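Local coordinates for protein carbohydrate binding module E1 (Uncultured bacterium, PDB 5KLE) that binds cello-oligosaccharides such as cellopentaose, and probably directs attached enzymes to cellulose in plant cell walls, at residues D29-N34 / I81-A86. Numbering follows the deposited sequence. Where two conformers were deposited one is given.
Sequences DCIKYN and IKIVSA
Ile31 and Ile81 face each other as a hydrogen-bonded antiparallel pair, and two bonds join their backbones. Ile31 N reaches Ile81 O at 2.9 Å, and Ile81 N returns to Ile31 O. Two residues along each segment, Ile83 N donates to Asp29 O, again 2.9 Å apart and nearly straight at 168°. That same carbonyl oxygen also receives a CA-H...O contact from CA of Lys82, the residue that pairs with Cys30 in the non-hydrogen-bonded position, at 3.4 Å.

The strands 30-35 and 77-86 are neighbours in one of the two sheets of a beta-sandwich, 77-86 running on between 30-35 and 50-54. Beyond Ile83, Val84 and Ser85 both face Ser51 of strand 50-54 in a classic beta bulge.

Apolar contact gathers on the face that carries Ile31 and Ile81, where both side chains meet Phe94 of the opposing sheet. Ile83 puts CG1 beside its own backbone N (chi1 -53°), and a chi2 of -173° extends the chain to CD1, which lies 4.0 Å from Asp29 CB; its approach to Ile31 CG1 is looser, 4.5 Å. Ile31 CG1 itself lies 3.6 Å from Ile81 O, against the backbone it bonds.

On the other face Lys82 lays CG 3.8 Å from Asp29 O, and from there its extended chain leads away from the strand pair. Its NZ is hydrogen-bonded to Ala6 O, Cys30 SG forms a disulfide with Cys8 SG, and the carboxylate of the buried Asp29 makes a salt bridge through OD2 with Lys15 NZ.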
# COMPACT_ATOMS: atom_id res chain seq x y z
N ASP A 29 5.27 -7.14 -2.89
CA ASP A 29 3.91 -7.15 -3.43
C ASP A 29 3.62 -5.84 -4.16
O ASP A 29 4.21 -4.80 -3.86
CB ASP A 29 2.88 -7.31 -2.30
CG ASP A 29 2.70 -8.75 -1.81
OD1 ASP A 29 3.10 -9.72 -2.50
OD2 ASP A 29 2.11 -8.89 -0.71
N CYS A 30 2.69 -5.90 -5.12
CA CYS A 30 2.22 -4.76 -5.91
C CYS A 30 0.70 -4.78 -5.83
O CYS A 30 0.06 -5.66 -6.44
CB CYS A 30 2.70 -4.91 -7.35
SG CYS A 30 2.04 -3.60 -8.44
N ILE A 31 0.13 -3.84 -5.06
CA ILE A 31 -1.28 -3.88 -4.67
C ILE A 31 -2.05 -2.86 -5.51
O ILE A 31 -1.68 -1.66 -5.53
CB ILE A 31 -1.44 -3.49 -3.19
CG1 ILE A 31 -0.44 -4.23 -2.30
CG2 ILE A 31 -2.94 -3.70 -2.73
CD1 ILE A 31 -0.60 -5.63 -2.34
N LYS A 32 -3.16 -3.27 -6.12
CA LYS A 32 -4.09 -2.34 -6.75
C LYS A 32 -5.10 -1.88 -5.70
O LYS A 32 -5.66 -2.72 -4.98
CB LYS A 32 -4.84 -3.03 -7.89
CG LYS A 32 -5.84 -2.12 -8.62
CD LYS A 32 -6.65 -2.89 -9.67
CE LYS A 32 -7.62 -1.99 -10.40
NZ LYS A 32 -8.20 -2.74 -11.57
N TYR A 33 -5.35 -0.57 -5.63
CA TYR A 33 -6.38 -0.05 -4.74
C TYR A 33 -7.06 1.13 -5.43
O TYR A 33 -6.37 2.09 -5.81
CB TYR A 33 -5.79 0.44 -3.41
CG TYR A 33 -6.82 0.99 -2.46
CD1 TYR A 33 -7.82 0.17 -1.95
CD2 TYR A 33 -6.84 2.35 -2.10
CE1 TYR A 33 -8.81 0.68 -1.11
CE2 TYR A 33 -7.83 2.88 -1.22
CZ TYR A 33 -8.82 2.03 -0.75
OH TYR A 33 -9.81 2.47 0.12
N ASN A 34 -8.39 1.09 -5.53
CA ASN A 34 -9.13 2.23 -6.07
C ASN A 34 -9.56 3.16 -4.93
O ASN A 34 -10.30 2.75 -4.04
CB ASN A 34 -10.35 1.76 -6.88
CG ASN A 34 -11.09 2.91 -7.50
OD1 ASN A 34 -11.93 3.54 -6.86
ND2 ASN A 34 -10.78 3.20 -8.77
N ILE A 81 0.40 0.29 -5.52
CA ILE A 81 1.21 0.52 -4.33
C ILE A 81 2.17 -0.65 -4.15
O ILE A 81 1.75 -1.80 -3.89
CB ILE A 81 0.30 0.72 -3.10
CG1 ILE A 81 -0.73 1.81 -3.45
CG2 ILE A 81 1.14 1.07 -1.88
CD1 ILE A 81 -1.64 2.23 -2.31
N LYS A 82 3.48 -0.38 -4.32
CA LYS A 82 4.52 -1.39 -4.11
C LYS A 82 4.94 -1.41 -2.64
O LYS A 82 5.22 -0.35 -2.05
CB LYS A 82 5.75 -1.11 -4.97
CG LYS A 82 6.82 -2.20 -4.77
CD LYS A 82 7.86 -2.20 -5.86
CE LYS A 82 8.82 -3.38 -5.63
NZ LYS A 82 10.01 -3.21 -6.48
N ILE A 83 5.02 -2.61 -2.06
CA ILE A 83 5.58 -2.80 -0.72
C ILE A 83 7.10 -2.92 -0.87
O ILE A 83 7.62 -3.93 -1.35
CB ILE A 83 4.96 -3.99 0.02
CG1 ILE A 83 3.43 -3.84 0.00
CG2 ILE A 83 5.46 -4.01 1.48
CD1 ILE A 83 2.69 -4.86 0.84
N VAL A 84 7.80 -1.87 -0.48
CA VAL A 84 9.23 -1.78 -0.73
C VAL A 84 10.00 -2.62 0.27
O VAL A 84 10.99 -3.27 -0.09
CB VAL A 84 9.66 -0.30 -0.69
CG1 VAL A 84 11.19 -0.21 -0.78
CG2 VAL A 84 9.02 0.46 -1.87
N SER A 85 9.59 -2.60 1.53
CA SER A 85 10.34 -3.30 2.56
C SER A 85 9.37 -3.72 3.66
O SER A 85 8.37 -3.03 3.92
CB SER A 85 11.46 -2.43 3.14
OG SER A 85 10.94 -1.28 3.78
N ALA A 86 9.69 -4.85 4.31
CA ALA A 86 9.00 -5.39 5.49
C ALA A 86 9.73 -6.67 5.86
O ALA A 86 10.01 -7.49 4.97
CB ALA A 86 7.52 -5.71 5.18